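PDB 4XRW: BexL from Amycolatopsis orientalis, which probably aromatises and cyclises a polyketide intermediate of BE-7585A biosynthesis, as a di-domain aromatase/cyclase of a type II polyketide synthase. Local coordinates for residues 22-27 with 129-134; 204-209 with 221-226; 181-186 with 323-328. All blocks are in the same frame, centred on the assembly; numbering follows the deposited sequence.

Interaction 1 (22-27 with 129-134); sequences REAEHD and HAYRAV
Tyr131 holds CG between its backbone N and carbonyl carbon (chi1 45°), which swings the ring across toward strand 22-30, with a face turned to Arg22 CB. Strand pairing puts Arg22 CB 3.7 Å from Tyr131 CE1, and the chi1 of -81° sends the rest of the Arg22 chain away from its carbonyl carbon, past the ring. The two residues form a hydrogen-bonded pair where the first and last strands of the N-terminal helix-grip domain run antiparallel. Arg22 CB makes an off-centre CH-pi contact, 4.1 Å from the centroid of the Tyr131 ring. Arg22 O lies above a face of the ring, offset toward its rim, and Ala24 CB sits at the ring edge.

The backbone bonds are paired. Arg22 N to Tyr131 O is the most bent of the four, 138° at the hydrogen. Tyr131 N returns a straighter bond to Arg22 O. Ala24 and His129 form the second such pair. Between them Glu23 and Ala130 are a non-hydrogen-bonded pair, CA to CA 4.4 Å, with their side chains on the other face from Tyr131. Ala130 CA also gives a CA-H...O contact to Arg22 O.

The polar ends on the Tyr131 face turn to helix 138-166. Arg22 NH1 forms a salt bridge with Asp145, and Tyr131 OH is hydrogen-bonded to the same carboxylate oxygen. This joins the edge of the sheet to the long helix that it wraps. Farther along, a water lies in the plane of both imidazoles and bridges the histidines, 2.9 Å from His26 ND1 and 2.7 Å from His129 ND1.

Interaction 2 (204-209 with 221-226); sequences HVSSVD and RMDTRA
His204 O begins the pairing by accepting the backbone N-H of Arg225, at the open end of the beta hairpin of strands 205-212 and 217-225. The edge of the His204 ring is turned to Thr224 CG2. Val205 then pairs with Thr224, and its CG2 meets Met222 CE at 3.8 Å, the side chains crossing at about a right angle. At Ser206 the register slips by one residue, a beta bulge. Ser206 N bonds Asp223 O at 2.9 Å. Ser206 OG sits 3.2 Å from Asp223 CB, and a water links this hydroxyl to Asp223 OD2. Ser207 O receives Asp223 N in a nearly straight bond, 174° at the hydrogen. Val208 lies alongside Met222, its CG2 against Met222 CB, on the face of Val205 and Thr224. Asp209 and Arg221 exchange two backbone bonds. Their side chains run side by side, but Asp209 OD2 stays 4.2 Å from Arg221 NE, too far for a salt bridge; a water accepts from NE and bonds OD2 weakly.

The charged ends have other mates: Asp209 pairs with Arg211, Arg221 with Glu235, and Asp223 OD1 bonds Thr233. Backbone bonds and the apolar face thus join the strands, while polar side chains meet largely through water and charge attraction is probably secondary.

Interaction 3 (181-186 with 323-328); sequences IDAPAK and DHAEAR
Ala183 and Ala325 meet methyl to methyl, CB to CB 3.7 Å, where the turn after strand 172-181 comes against the end of the long C-terminal helix. This is the tightly packed part of the contact. Ala183 CB also touches the backbone of the helix, 3.6 Å from Ala325 O. Ile181 adds its CG2 branch, which reaches Ala325 CB at 4.1 Å. CG2 stands opposite the backbone N of Ile181 (chi1 -57°), which turns it to Ala325. Ile181 and Ala183 are both buried, and small methyl groups let the helix come close.

The other side is looser and polar. Glu326 carries it with a chain extended beyond CG, and its CG lies against Ile181 CG2. The carboxylate then reaches the backbone of the turn. Asp182 N donates to Glu326 OE2 at 2.8 Å, with 164° at the hydrogen. The N-H meets the oxygen on its anti side, 22° out of the carboxylate plane. Asp182 is the centre of an inverse gamma turn, in which Ala183 N makes a weak bond back to Ile181 O. The carboxylate of Asp182 heads away into an exposed position, with OD1 6.0 Å from Glu326 OE2. Lys322 forms a salt bridge with that same OE2, which probably eases the closeness of two acids. With an alanine in place of Glu326, Asp182 N is likely to lose its carboxylate acceptor and Lys322 its charged mate.

The contact sits at one end of the C-terminal domain. Strand 274-284 flanks Ile181 through Ala276, and Thr274 bonds Ala183 O. Pro184 is the N-cap of helix 185-193, whose Val188 packs on both Ile181 and Ala325, so that helix lies beside helix 299-326 and the end of the strand.

How the interactions relate
Interaction 1 belongs to the N-terminal domain and interactions 2 and 3 to the C-terminal one. Interaction 1 closes along the chain before the others begin, and interaction 2 is nested inside the loop that interaction 3 closes. The centres of interactions 1 and 2 are about 44 Å apart, on opposite sides of the chain's centre; those of 2 and 3 are about 24 Å apart. Each domain has a seven-stranded antiparallel sheet and a long helix. Interaction 1 joins first strand to last; interaction 2 joins second and third strands at the far edge of the other sheet. Interaction 3 ties the end of that sheet's first strand and the turn after it to helix 299-326. The repeated layout fits a di-domain aromatase/cyclase.

Interaction 1 (22-27 with 129-134)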
# COMPACT_ATOMS: atom_id res chain seq x y z
N ARG A 22 -0.28 -28.77 -10.88
CA ARG A 22 -0.58 -28.96 -9.47
C ARG A 22 -1.60 -27.98 -8.95
O ARG A 22 -1.72 -26.85 -9.44
CB ARG A 22 0.68 -28.82 -8.62
CG ARG A 22 1.50 -30.07 -8.60
CD ARG A 22 2.30 -30.18 -7.33
NE ARG A 22 3.40 -31.11 -7.53
CZ ARG A 22 4.47 -31.19 -6.74
NH1 ARG A 22 4.57 -30.39 -5.68
NH2 ARG A 22 5.41 -32.08 -7.01
N GLU A 23 -2.31 -28.42 -7.92
CA GLU A 23 -3.32 -27.61 -7.24
C GLU A 23 -2.98 -27.51 -5.76
O GLU A 23 -2.45 -28.46 -5.16
CB GLU A 23 -4.72 -28.22 -7.44
CG GLU A 23 -5.25 -28.11 -8.88
CD GLU A 23 -6.60 -28.78 -9.09
OE1 GLU A 23 -6.68 -30.03 -9.03
OE2 GLU A 23 -7.59 -28.05 -9.33
N ALA A 24 -3.25 -26.35 -5.17
CA ALA A 24 -3.11 -26.20 -3.73
C ALA A 24 -4.29 -25.44 -3.19
O ALA A 24 -4.98 -24.73 -3.94
CB ALA A 24 -1.83 -25.47 -3.38
N GLU A 25 -4.54 -25.62 -1.90
CA GLU A 25 -5.58 -24.87 -1.20
C GLU A 25 -5.19 -24.63 0.24
O GLU A 25 -4.76 -25.53 0.96
CB GLU A 25 -6.96 -25.56 -1.24
CG GLU A 25 -8.02 -24.67 -0.56
CD GLU A 25 -9.46 -25.19 -0.57
OE1 GLU A 25 -10.20 -24.81 0.38
OE2 GLU A 25 -9.86 -25.92 -1.51
N HIS A 26 -5.36 -23.38 0.64
CA HIS A 26 -5.15 -22.94 2.00
C HIS A 26 -6.40 -22.21 2.46
O HIS A 26 -7.14 -21.64 1.65
CB HIS A 26 -3.92 -22.05 2.09
CG HIS A 26 -2.65 -22.73 1.71
ND1 HIS A 26 -2.24 -22.90 0.40
CD2 HIS A 26 -1.68 -23.28 2.48
CE1 HIS A 26 -1.08 -23.53 0.38
NE2 HIS A 26 -0.72 -23.77 1.63
N ASP A 27 -6.71 -22.25 3.75
CA ASP A 27 -7.82 -21.43 4.23
C ASP A 27 -7.53 -20.86 5.62
O ASP A 27 -6.56 -21.24 6.27
CB ASP A 27 -9.13 -22.23 4.21
CG ASP A 27 -9.06 -23.50 5.00
OD1 ASP A 27 -8.81 -23.42 6.22
OD2 ASP A 27 -9.26 -24.56 4.39
N HIS A 129 -4.64 -22.36 -5.53
CA HIS A 129 -3.70 -22.11 -6.62
C HIS A 129 -3.64 -23.29 -7.55
O HIS A 129 -3.84 -24.44 -7.14
CB HIS A 129 -2.30 -21.81 -6.08
CG HIS A 129 -2.18 -20.47 -5.43
ND1 HIS A 129 -2.44 -20.26 -4.08
CD2 HIS A 129 -1.85 -19.26 -5.93
CE1 HIS A 129 -2.28 -18.99 -3.80
NE2 HIS A 129 -1.92 -18.36 -4.90
N ALA A 130 -3.35 -23.00 -8.80
CA ALA A 130 -3.09 -24.03 -9.78
C ALA A 130 -1.84 -23.59 -10.53
O ALA A 130 -1.80 -22.46 -11.02
CB ALA A 130 -4.27 -24.17 -10.72
N TYR A 131 -0.84 -24.45 -10.61
CA TYR A 131 0.39 -24.07 -11.26
C TYR A 131 1.10 -25.21 -11.92
O TYR A 131 0.87 -26.39 -11.60
CB TYR A 131 1.34 -23.41 -10.25
CG TYR A 131 1.41 -24.17 -8.96
CD1 TYR A 131 2.38 -25.11 -8.73
CD2 TYR A 131 0.46 -23.94 -7.98
CE1 TYR A 131 2.43 -25.81 -7.52
CE2 TYR A 131 0.49 -24.61 -6.81
CZ TYR A 131 1.45 -25.55 -6.58
OH TYR A 131 1.41 -26.19 -5.37
N ARG A 132 2.00 -24.86 -12.82
CA ARG A 132 2.92 -25.85 -13.33
C ARG A 132 4.26 -25.23 -13.66
O ARG A 132 4.41 -24.01 -13.78
CB ARG A 132 2.35 -26.58 -14.54
CG ARG A 132 1.75 -25.73 -15.62
CD ARG A 132 1.28 -26.62 -16.79
NE ARG A 132 2.39 -27.39 -17.34
CZ ARG A 132 2.43 -27.92 -18.57
NH1 ARG A 132 1.41 -27.76 -19.41
NH2 ARG A 132 3.49 -28.61 -18.95
N ALA A 133 5.24 -26.11 -13.76
CA ALA A 133 6.61 -25.73 -14.00
C ALA A 133 6.89 -25.82 -15.49
O ALA A 133 6.23 -26.57 -16.21
CB ALA A 133 7.56 -26.64 -13.18
N VAL A 134 7.88 -25.07 -15.95
CA VAL A 134 8.24 -25.08 -17.36
C VAL A 134 8.79 -26.48 -17.67
O VAL A 134 9.67 -26.97 -16.98
CB VAL A 134 9.27 -23.99 -17.68
CG1 VAL A 134 9.80 -24.15 -19.09
CG2 VAL A 134 8.65 -22.59 -17.48
O HOH W 1 -3.30 -22.03 -2.21

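Interaction 2 (204-209 with 221-226)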
# COMPACT_ATOMS: atom_id res chain seq x y z
N HIS A 204 13.03 20.04 7.58
CA HIS A 204 13.00 18.91 8.51
C HIS A 204 13.80 17.69 7.98
O HIS A 204 14.01 16.70 8.70
CB HIS A 204 11.53 18.53 8.83
CG HIS A 204 10.63 18.37 7.62
ND1 HIS A 204 10.27 17.13 7.13
CD2 HIS A 204 10.00 19.28 6.83
CE1 HIS A 204 9.47 17.28 6.09
NE2 HIS A 204 9.28 18.57 5.89
N VAL A 205 14.29 17.78 6.75
CA VAL A 205 15.01 16.66 6.08
C VAL A 205 16.52 16.89 6.06
O VAL A 205 17.01 17.85 5.48
CB VAL A 205 14.49 16.47 4.64
CG1 VAL A 205 15.26 15.33 3.90
CG2 VAL A 205 13.03 16.21 4.66
N SER A 206 17.28 16.03 6.74
CA SER A 206 18.74 16.21 6.80
C SER A 206 19.51 15.42 5.77
O SER A 206 20.63 15.77 5.44
CB SER A 206 19.26 15.83 8.19
OG SER A 206 18.88 14.52 8.46
N SER A 207 18.92 14.36 5.24
CA SER A 207 19.62 13.51 4.29
C SER A 207 18.61 12.63 3.58
O SER A 207 17.58 12.27 4.21
CB SER A 207 20.65 12.66 5.02
OG SER A 207 21.45 11.91 4.13
N VAL A 208 18.86 12.32 2.31
CA VAL A 208 17.97 11.48 1.48
C VAL A 208 18.77 10.46 0.72
O VAL A 208 19.88 10.74 0.20
CB VAL A 208 17.11 12.33 0.49
CG1 VAL A 208 16.24 11.45 -0.43
CG2 VAL A 208 16.24 13.28 1.26
N ASP A 209 18.20 9.25 0.65
CA ASP A 209 18.77 8.11 -0.05
C ASP A 209 17.64 7.60 -0.93
O ASP A 209 16.82 6.78 -0.47
CB ASP A 209 19.31 7.09 0.98
CG ASP A 209 19.75 5.76 0.39
OD1 ASP A 209 19.90 5.65 -0.85
OD2 ASP A 209 19.93 4.82 1.21
N ARG A 221 14.39 6.53 1.18
CA ARG A 221 14.85 6.53 2.54
C ARG A 221 15.28 7.92 2.90
O ARG A 221 16.00 8.57 2.13
CB ARG A 221 15.99 5.55 2.74
CG ARG A 221 15.56 4.14 2.49
CD ARG A 221 16.78 3.19 2.59
NE ARG A 221 17.31 3.13 3.96
CZ ARG A 221 16.93 2.24 4.89
NH1 ARG A 221 16.00 1.33 4.62
NH2 ARG A 221 17.48 2.25 6.08
N MET A 222 14.79 8.40 4.03
CA MET A 222 15.19 9.75 4.43
C MET A 222 15.34 9.92 5.91
O MET A 222 14.74 9.21 6.69
CB MET A 222 14.21 10.77 3.87
CG MET A 222 12.81 10.59 4.21
SD MET A 222 11.85 11.77 3.20
CE MET A 222 11.22 12.84 4.47
N ASP A 223 16.24 10.84 6.25
CA ASP A 223 16.53 11.26 7.60
C ASP A 223 15.81 12.54 7.92
O ASP A 223 15.92 13.53 7.17
CB ASP A 223 18.02 11.49 7.77
CG ASP A 223 18.81 10.22 7.90
OD1 ASP A 223 18.25 9.10 7.75
OD2 ASP A 223 20.02 10.34 8.13
N THR A 224 15.06 12.52 9.00
CA THR A 224 14.28 13.68 9.41
C THR A 224 14.51 14.00 10.87
O THR A 224 14.93 13.15 11.64
CB THR A 224 12.81 13.46 9.21
OG1 THR A 224 12.43 12.26 9.89
CG2 THR A 224 12.51 13.32 7.74
N ARG A 225 14.22 15.25 11.24
CA ARG A 225 14.16 15.62 12.65
C ARG A 225 12.75 16.04 12.97
O ARG A 225 12.18 16.89 12.28
CB ARG A 225 15.12 16.76 12.96
CG ARG A 225 15.01 17.19 14.43
CD ARG A 225 15.80 18.44 14.74
NE ARG A 225 17.10 18.13 15.29
CZ ARG A 225 18.26 18.52 14.77
NH1 ARG A 225 18.31 19.25 13.65
NH2 ARG A 225 19.40 18.20 15.38
N ALA A 226 12.19 15.48 14.04
CA ALA A 226 10.81 15.74 14.41
C ALA A 226 10.74 16.93 15.38
O ALA A 226 11.77 17.41 15.88
CB ALA A 226 10.19 14.50 15.03
O HOH W 2 20.89 12.73 8.69
O HOH W 3 19.23 5.40 4.45

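Interaction 3 (181-186 with 323-328)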
# COMPACT_ATOMS: atom_id res chain seq x y z
N ILE A 181 -2.35 25.96 -5.58
CA ILE A 181 -1.08 26.46 -6.08
C ILE A 181 -1.29 27.02 -7.47
O ILE A 181 -1.74 26.33 -8.37
CB ILE A 181 -0.02 25.36 -6.11
CG1 ILE A 181 0.13 24.77 -4.71
CG2 ILE A 181 1.32 25.91 -6.71
CD1 ILE A 181 1.10 23.61 -4.60
N ASP A 182 -0.95 28.29 -7.66
CA ASP A 182 -1.17 28.87 -8.99
C ASP A 182 0.05 28.64 -9.88
O ASP A 182 0.85 29.56 -10.14
CB ASP A 182 -1.54 30.35 -8.90
CG ASP A 182 -2.45 30.80 -10.05
OD1 ASP A 182 -3.10 31.86 -9.90
OD2 ASP A 182 -2.54 30.08 -11.09
N ALA A 183 0.19 27.40 -10.33
CA ALA A 183 1.26 26.97 -11.23
C ALA A 183 0.81 25.67 -11.90
O ALA A 183 -0.12 25.04 -11.43
CB ALA A 183 2.56 26.76 -10.45
N PRO A 184 1.45 25.28 -13.02
CA PRO A 184 1.10 24.01 -13.67
C PRO A 184 1.35 22.83 -12.74
O PRO A 184 2.28 22.86 -11.93
CB PRO A 184 2.01 23.95 -14.89
CG PRO A 184 2.93 25.13 -14.79
CD PRO A 184 2.38 26.09 -13.82
N ALA A 185 0.53 21.79 -12.89
CA ALA A 185 0.61 20.60 -12.06
C ALA A 185 1.99 20.00 -12.15
O ALA A 185 2.53 19.50 -11.15
CB ALA A 185 -0.44 19.58 -12.49
N LYS A 186 2.58 20.06 -13.33
CA LYS A 186 3.90 19.51 -13.52
C LYS A 186 4.94 20.06 -12.55
O LYS A 186 5.79 19.32 -12.05
CB LYS A 186 4.36 19.73 -14.95
CG LYS A 186 5.82 19.37 -15.18
CD LYS A 186 6.15 19.38 -16.66
CE LYS A 186 7.45 18.66 -16.95
NZ LYS A 186 8.59 19.19 -16.19
N ASP A 323 5.60 27.51 -2.74
CA ASP A 323 6.60 28.58 -2.84
C ASP A 323 7.52 28.34 -4.03
O ASP A 323 7.89 29.26 -4.74
CB ASP A 323 7.44 28.65 -1.57
CG ASP A 323 6.73 29.29 -0.37
OD1 ASP A 323 5.61 29.85 -0.51
OD2 ASP A 323 7.33 29.25 0.73
N HIS A 324 7.91 27.08 -4.23
CA HIS A 324 8.83 26.74 -5.30
C HIS A 324 8.21 26.87 -6.69
O HIS A 324 8.81 27.42 -7.60
CB HIS A 324 9.34 25.30 -5.09
CG HIS A 324 10.33 24.88 -6.12
ND1 HIS A 324 9.99 24.18 -7.25
CD2 HIS A 324 11.67 25.08 -6.19
CE1 HIS A 324 11.07 23.96 -7.98
NE2 HIS A 324 12.10 24.51 -7.36
N ALA A 325 6.99 26.36 -6.84
CA ALA A 325 6.31 26.31 -8.13
C ALA A 325 5.89 27.72 -8.54
O ALA A 325 5.84 28.00 -9.74
CB ALA A 325 5.10 25.39 -8.07
N GLU A 326 5.56 28.57 -7.56
CA GLU A 326 5.08 29.94 -7.87
C GLU A 326 6.21 30.95 -8.04
O GLU A 326 5.98 32.04 -8.57
CB GLU A 326 4.11 30.43 -6.81
CG GLU A 326 2.78 29.64 -6.77
CD GLU A 326 1.75 30.20 -5.81
OE1 GLU A 326 2.05 31.19 -5.10
OE2 GLU A 326 0.61 29.65 -5.74
N ALA A 327 7.43 30.61 -7.63
CA ALA A 327 8.57 31.51 -7.86
C ALA A 327 8.82 31.66 -9.37
O ALA A 327 8.89 30.69 -10.12
CB ALA A 327 9.78 31.01 -7.17
N ARG A 328 8.92 32.91 -9.82
CA ARG A 328 9.17 33.24 -11.21
C ARG A 328 10.05 34.47 -11.26
O ARG A 328 9.57 35.56 -11.54
CB ARG A 328 7.87 33.52 -11.97
CG ARG A 328 7.01 32.30 -12.22
CD ARG A 328 5.69 32.66 -12.92
NE ARG A 328 5.91 33.11 -14.30
CZ ARG A 328 6.03 34.39 -14.68
NH1 ARG A 328 5.95 35.38 -13.79
NH2 ARG A 328 6.22 34.67 -15.96